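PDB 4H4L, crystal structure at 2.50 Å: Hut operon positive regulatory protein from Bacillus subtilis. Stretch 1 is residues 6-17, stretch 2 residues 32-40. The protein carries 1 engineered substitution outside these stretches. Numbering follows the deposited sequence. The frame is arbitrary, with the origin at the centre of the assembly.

Stretch 1 (6-17) ERRIGRLSVLLL
Stretch 2 (32-40) RDGWKVCLG

Helix 9-17 of stretch 1 follows Arg 8 at the N-cap position (phi/psi -79/109) and runs on regular i to i+4 bonds, beginning with Leu 12 N to Arg 8 O (3.2 Å). Stretch 2 leaves Gly 34 (-77/14), extends through Trp 35 (-89/123) and enters the strand 36-40, with Val 37 at -149/143 and Leu 39 at -131/166. In register, Arg 7 CA lies 9.4 Å from Asp 33 CA, and Ile 9 CA lies 9.2 Å from Trp 35 CA. No hydrogen bond joins the stretches; side-chain packing and one salt bridge do, burying 410 Å² summed over both sides. Arg 7 (p, t, p, chi4 -116°) reaches out so that Arg 7 NH2 meets Asp 33 OD2 at 3.4 Å, a long salt bridge, while Arg 7 CB meets the edge of the indole at Trp 35 CZ2 (3.5 Å). The CA-to-CB bond of Trp 35 (m, chi2 112°) points toward stretch 1; Ile 9 (t, t) CD1 lies 4.1 Å from Trp 35 CZ3, and Leu 12 (m, t) CD1 3.7 Å from Trp 35 NE1. One helical turn on, Leu 16 (t, p) places CD2 3.5 Å from Val 37 (p) CG2 and 3.6 Å from Leu 39 (m, t) CD2. Strand alternation turns Cys 38 away between these two.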

ATOM      1  N   GLU A   6      21.799  24.401 -10.601  1.00123.88           N
ATOM      2  CA  GLU A   6      22.698  23.547 -11.398  1.00124.49           C
ATOM      3  C   GLU A   6      23.598  22.629 -10.550  1.00114.98           C
ATOM      4  O   GLU A   6      24.707  22.261 -10.946  1.00 97.27           O
ATOM      5  CB  GLU A   6      23.505  24.369 -12.416  1.00138.97           C
ATOM      6  CG  GLU A   6      24.022  25.706 -11.884  1.00151.23           C
ATOM      7  CD  GLU A   6      24.747  26.510 -12.978  1.00155.85           C
ATOM      8  OE1 GLU A   6      24.570  26.205 -14.191  1.00150.46           O
ATOM      9  OE2 GLU A   6      25.493  27.456 -12.610  1.00160.14           O
ATOM     10  N   ARG A   7      23.106  22.288  -9.363  1.00114.84           N
ATOM     11  CA  ARG A   7      23.572  21.107  -8.634  1.00108.22           C
ATOM     12  C   ARG A   7      22.367  20.414  -7.953  1.00101.85           C
ATOM     13  O   ARG A   7      22.379  20.107  -6.755  1.00 97.26           O
ATOM     14  CB  ARG A   7      24.776  21.407  -7.706  1.00101.69           C
ATOM     15  CG  ARG A   7      24.581  22.465  -6.626  1.00100.86           C
ATOM     16  CD  ARG A   7      25.771  22.506  -5.671  1.00100.73           C
ATOM     17  NE  ARG A   7      26.966  23.113  -6.272  1.00107.86           N
ATOM     18  CZ  ARG A   7      28.121  22.483  -6.504  1.00102.11           C
ATOM     19  NH1 ARG A   7      28.275  21.205  -6.186  1.00102.27           N
ATOM     20  NH2 ARG A   7      29.134  23.143  -7.051  1.00 99.66           N
ATOM     21  N   ARG A   8      21.319  20.194  -8.745  1.00 93.64           N
ATOM     22  CA  ARG A   8      20.110  19.523  -8.274  1.00 87.74           C
ATOM     23  C   ARG A   8      20.388  18.021  -8.250  1.00 79.51           C
ATOM     24  O   ARG A   8      20.510  17.379  -9.299  1.00 76.74           O
ATOM     25  CB  ARG A   8      18.900  19.874  -9.160  1.00 92.25           C
ATOM     26  CG  ARG A   8      18.278  21.256  -8.900  1.00 96.03           C
ATOM     27  CD  ARG A   8      17.174  21.642  -9.897  1.00 91.47           C
ATOM     28  NE  ARG A   8      17.585  21.513 -11.308  1.00 92.76           N
ATOM     29  CZ  ARG A   8      16.864  21.897 -12.366  1.00 88.22           C
ATOM     30  NH1 ARG A   8      15.669  22.467 -12.212  1.00 89.31           N
ATOM     31  NH2 ARG A   8      17.348  21.714 -13.591  1.00 76.95           N
ATOM     32  N   ILE A   9      20.498  17.479  -7.040  1.00 68.82           N
ATOM     33  CA  ILE A   9      21.026  16.126  -6.811  1.00 61.71           C
ATOM     34  C   ILE A   9      20.340  14.980  -7.581  1.00 65.33           C
ATOM     35  O   ILE A   9      21.024  14.091  -8.124  1.00 66.38           O
ATOM     36  CB  ILE A   9      21.087  15.834  -5.315  1.00 54.33           C
ATOM     37  CG1 ILE A   9      21.656  14.439  -5.070  1.00 53.07           C
ATOM     38  CG2 ILE A   9      19.737  16.110  -4.679  1.00 51.28           C
ATOM     39  CD1 ILE A   9      22.182  14.217  -3.662  1.00 52.91           C
ATOM     40  N   GLY A  10      19.007  15.007  -7.637  1.00 58.79           N
ATOM     41  CA  GLY A  10      18.264  14.064  -8.440  1.00 55.18           C
ATOM     42  C   GLY A  10      18.711  14.087  -9.891  1.00 64.33           C
ATOM     43  O   GLY A  10      19.218  13.081 -10.409  1.00 67.60           O
ATOM     44  N   ARG A  11      18.567  15.237 -10.549  1.00 64.99           N
ATOM     45  CA  ARG A  11      18.760  15.277 -11.991  1.00 65.12           C
ATOM     46  C   ARG A  11      20.167  14.820 -12.347  1.00 68.65           C
ATOM     47  O   ARG A  11      20.355  14.070 -13.306  1.00 72.37           O
ATOM     48  CB  ARG A  11      18.426  16.654 -12.580  1.00 74.57           C
ATOM     49  CG  ARG A  11      19.486  17.736 -12.424  1.00 75.67           C
ATOM     50  CD  ARG A  11      19.057  19.065 -13.044  1.00 77.43           C
ATOM     51  NE  ARG A  11      18.915  19.012 -14.500  1.00 81.20           N
ATOM     52  CZ  ARG A  11      19.927  19.101 -15.363  1.00 82.59           C
ATOM     53  NH1 ARG A  11      21.175  19.237 -14.927  1.00 84.64           N
ATOM     54  NH2 ARG A  11      19.699  19.042 -16.668  1.00 77.03           N
ATOM     55  N   LEU A  12      21.130  15.231 -11.525  1.00 63.96           N
ATOM     56  CA  LEU A  12      22.534  14.893 -11.701  1.00 60.47           C
ATOM     57  C   LEU A  12      22.777  13.398 -11.726  1.00 64.87           C
ATOM     58  O   LEU A  12      23.254  12.866 -12.737  1.00 57.38           O
ATOM     59  CB  LEU A  12      23.375  15.531 -10.598  1.00 59.79           C
ATOM     60  CG  LEU A  12      23.814  16.949 -10.933  1.00 60.63           C
ATOM     61  CD1 LEU A  12      24.505  17.597  -9.744  1.00 59.04           C
ATOM     62  CD2 LEU A  12      24.733  16.876 -12.139  1.00 58.35           C
ATOM     63  N   SER A  13      22.449  12.742 -10.602  1.00 66.39           N
ATOM     64  CA  SER A  13      22.489  11.284 -10.462  1.00 59.06           C
ATOM     65  C   SER A  13      21.753  10.588 -11.602  1.00 57.08           C
ATOM     66  O   SER A  13      22.196   9.548 -12.108  1.00 60.04           O
ATOM     67  CB  SER A  13      21.852  10.883  -9.141  1.00 57.17           C
ATOM     68  OG  SER A  13      20.491  11.255  -9.131  1.00 57.86           O
ATOM     69  N   VAL A  14      20.623  11.166 -12.002  1.00 56.40           N
ATOM     70  CA  VAL A  14      19.810  10.614 -13.084  1.00 57.94           C
ATOM     71  C   VAL A  14      20.444  10.776 -14.476  1.00 59.94           C
ATOM     72  O   VAL A  14      20.581   9.786 -15.213  1.00 55.93           O
ATOM     73  CB  VAL A  14      18.391  11.194 -13.045  1.00 59.32           C
ATOM     74  CG1 VAL A  14      17.613  10.757 -14.263  1.00 58.65           C
ATOM     75  CG2 VAL A  14      17.682  10.725 -11.787  1.00 62.09           C
ATOM     76  N   LEU A  15      20.829  12.009 -14.827  1.00 59.90           N
ATOM     77  CA  LEU A  15      21.616  12.249 -16.038  1.00 62.97           C
ATOM     78  C   LEU A  15      22.850  11.351 -16.004  1.00 62.31           C
ATOM     79  O   LEU A  15      23.270  10.791 -17.020  1.00 65.59           O
ATOM     80  CB  LEU A  15      22.035  13.720 -16.146  1.00 65.56           C
ATOM     81  CG  LEU A  15      20.996  14.765 -16.594  1.00 70.31           C
ATOM     82  CD1 LEU A  15      21.073  16.002 -15.713  1.00 70.47           C
ATOM     83  CD2 LEU A  15      21.097  15.148 -18.077  1.00 67.52           C
ATOM     84  N   LEU A  16      23.408  11.196 -14.814  1.00 58.14           N
ATOM     85  CA  LEU A  16      24.605  10.398 -14.645  1.00 66.40           C
ATOM     86  C   LEU A  16      24.323   8.948 -15.003  1.00 70.06           C
ATOM     87  O   LEU A  16      25.049   8.335 -15.786  1.00 79.94           O
ATOM     88  CB  LEU A  16      25.125  10.518 -13.213  1.00 62.33           C
ATOM     89  CG  LEU A  16      26.134   9.482 -12.732  1.00 66.13           C
ATOM     90  CD1 LEU A  16      27.438   9.567 -13.533  1.00 63.68           C
ATOM     91  CD2 LEU A  16      26.355   9.673 -11.231  1.00 60.78           C
ATOM     92  N   LEU A  17      23.231   8.441 -14.453  1.00 70.92           N
ATOM     93  CA  LEU A  17      22.818   7.061 -14.602  1.00 66.35           C
ATOM     94  C   LEU A  17      22.369   6.739 -16.024  1.00 63.94           C
ATOM     95  O   LEU A  17      22.681   5.672 -16.556  1.00 66.05           O
ATOM     96  CB  LEU A  17      21.678   6.793 -13.630  1.00 64.91           C
ATOM     97  CG  LEU A  17      21.627   5.504 -12.839  1.00 64.85           C
ATOM     98  CD1 LEU A  17      20.413   5.608 -11.947  1.00 66.57           C
ATOM     99  CD2 LEU A  17      21.469   4.317 -13.760  1.00 69.65           C
ATOM    100  N   ARG A  32      34.753  16.304  -8.764  1.00 73.86           N
ATOM    101  CA  ARG A  32      35.586  17.523  -8.648  1.00 84.99           C
ATOM    102  C   ARG A  32      34.858  18.700  -7.954  1.00 83.37           C
ATOM    103  O   ARG A  32      35.505  19.542  -7.314  1.00 71.77           O
ATOM    104  CB  ARG A  32      36.214  17.929 -10.002  1.00 82.43           C
ATOM    105  N   ASP A  33      33.524  18.748  -8.080  1.00 83.92           N
ATOM    106  CA  ASP A  33      32.695  19.579  -7.196  1.00 80.16           C
ATOM    107  C   ASP A  33      32.563  18.817  -5.883  1.00 81.11           C
ATOM    108  O   ASP A  33      33.307  17.880  -5.641  1.00 83.30           O
ATOM    109  CB  ASP A  33      31.317  19.856  -7.785  1.00 78.29           C
ATOM    110  CG  ASP A  33      31.374  20.372  -9.212  1.00 86.16           C
ATOM    111  OD1 ASP A  33      32.105  19.778 -10.038  1.00 81.27           O
ATOM    112  OD2 ASP A  33      30.661  21.358  -9.515  1.00 86.80           O
ATOM    113  N   GLY A  34      31.608  19.186  -5.042  1.00 83.72           N
ATOM    114  CA  GLY A  34      31.497  18.544  -3.732  1.00 86.94           C
ATOM    115  C   GLY A  34      30.878  17.149  -3.639  1.00 83.59           C
ATOM    116  O   GLY A  34      30.563  16.711  -2.537  1.00 85.64           O
ATOM    117  N   TRP A  35      30.714  16.436  -4.759  1.00 75.04           N
ATOM    118  CA  TRP A  35      29.961  15.163  -4.733  1.00 71.11           C
ATOM    119  C   TRP A  35      30.754  13.907  -4.441  1.00 70.83           C
ATOM    120  O   TRP A  35      31.713  13.564  -5.146  1.00 73.01           O
ATOM    121  CB  TRP A  35      29.139  14.945  -6.014  1.00 66.93           C
ATOM    122  CG  TRP A  35      28.245  16.098  -6.392  1.00 67.68           C
ATOM    123  CD1 TRP A  35      28.373  16.947  -7.493  1.00 68.86           C
ATOM    124  CD2 TRP A  35      27.058  16.584  -5.669  1.00 63.84           C
ATOM    125  NE1 TRP A  35      27.374  17.893  -7.500  1.00 70.33           N
ATOM    126  CE2 TRP A  35      26.557  17.736  -6.431  1.00 64.98           C
ATOM    127  CE3 TRP A  35      26.389  16.200  -4.512  1.00 61.93           C
ATOM    128  CZ2 TRP A  35      25.434  18.447  -6.035  1.00 64.92           C
ATOM    129  CZ3 TRP A  35      25.261  16.931  -4.117  1.00 61.66           C
ATOM    130  CH2 TRP A  35      24.796  18.025  -4.857  1.00 64.98           C
ATOM    131  N   LYS A  36      30.333  13.197  -3.402  1.00 64.50           N
ATOM    132  CA  LYS A  36      30.641  11.786  -3.274  1.00 57.68           C
ATOM    133  C   LYS A  36      29.683  11.019  -4.216  1.00 55.21           C
ATOM    134  O   LYS A  36      28.476  11.242  -4.224  1.00 59.08           O
ATOM    135  CB  LYS A  36      30.472  11.373  -1.821  1.00 62.98           C
ATOM    136  CG  LYS A  36      31.713  10.752  -1.190  1.00 71.45           C
ATOM    137  CD  LYS A  36      32.952  11.626  -1.330  1.00 68.30           C
ATOM    138  CE  LYS A  36      34.019  11.212  -0.333  1.00 70.92           C
ATOM    139  NZ  LYS A  36      34.486   9.803  -0.507  1.00 67.14           N
ATOM    140  N   VAL A  37      30.212  10.138  -5.047  1.00 54.40           N
ATOM    141  CA  VAL A  37      29.392   9.555  -6.101  1.00 55.26           C
ATOM    142  C   VAL A  37      29.800   8.158  -6.466  1.00 54.50           C
ATOM    143  O   VAL A  37      30.971   7.847  -6.532  1.00 56.20           O
ATOM    144  CB  VAL A  37      29.346  10.428  -7.375  1.00 57.56           C
ATOM    145  CG1 VAL A  37      30.699  10.494  -8.070  1.00 53.74           C
ATOM    146  CG2 VAL A  37      28.263   9.923  -8.320  1.00 54.71           C
ATOM    147  N   CYS A  38      28.804   7.338  -6.758  1.00 60.19           N
ATOM    148  CA  CYS A  38      28.965   5.908  -6.791  1.00 63.26           C
ATOM    149  C   CYS A  38      27.990   5.295  -7.797  1.00 63.47           C
ATOM    150  O   CYS A  38      26.832   5.701  -7.888  1.00 69.46           O
ATOM    151  CB  CYS A  38      28.728   5.398  -5.370  1.00 68.71           C
ATOM    152  SG  CYS A  38      28.230   3.693  -5.235  1.00 84.21           S
ATOM    153  N   LEU A  39      28.470   4.323  -8.562  1.00 66.10           N
ATOM    154  CA  LEU A  39      27.667   3.683  -9.606  1.00 64.13           C
ATOM    155  C   LEU A  39      27.757   2.186  -9.477  1.00 59.66           C
ATOM    156  O   LEU A  39      28.627   1.685  -8.772  1.00 65.28           O
ATOM    157  CB  LEU A  39      28.158   4.094 -10.994  1.00 65.42           C
ATOM    158  CG  LEU A  39      28.037   5.573 -11.347  1.00 64.19           C
ATOM    159  CD1 LEU A  39      28.348   5.761 -12.816  1.00 64.16           C
ATOM    160  CD2 LEU A  39      26.647   6.090 -11.036  1.00 59.58           C
ATOM    161  N   GLY A  40      26.871   1.470 -10.158  1.00 55.90           N
ATOM    162  CA  GLY A  40      26.886   0.010 -10.103  1.00 54.95           C
ATOM    163  C   GLY A  40      25.715  -0.657 -10.789  1.00 54.17           C
ATOM    164  O   GLY A  40      24.831   0.022 -11.293  1.00 56.67           O
TER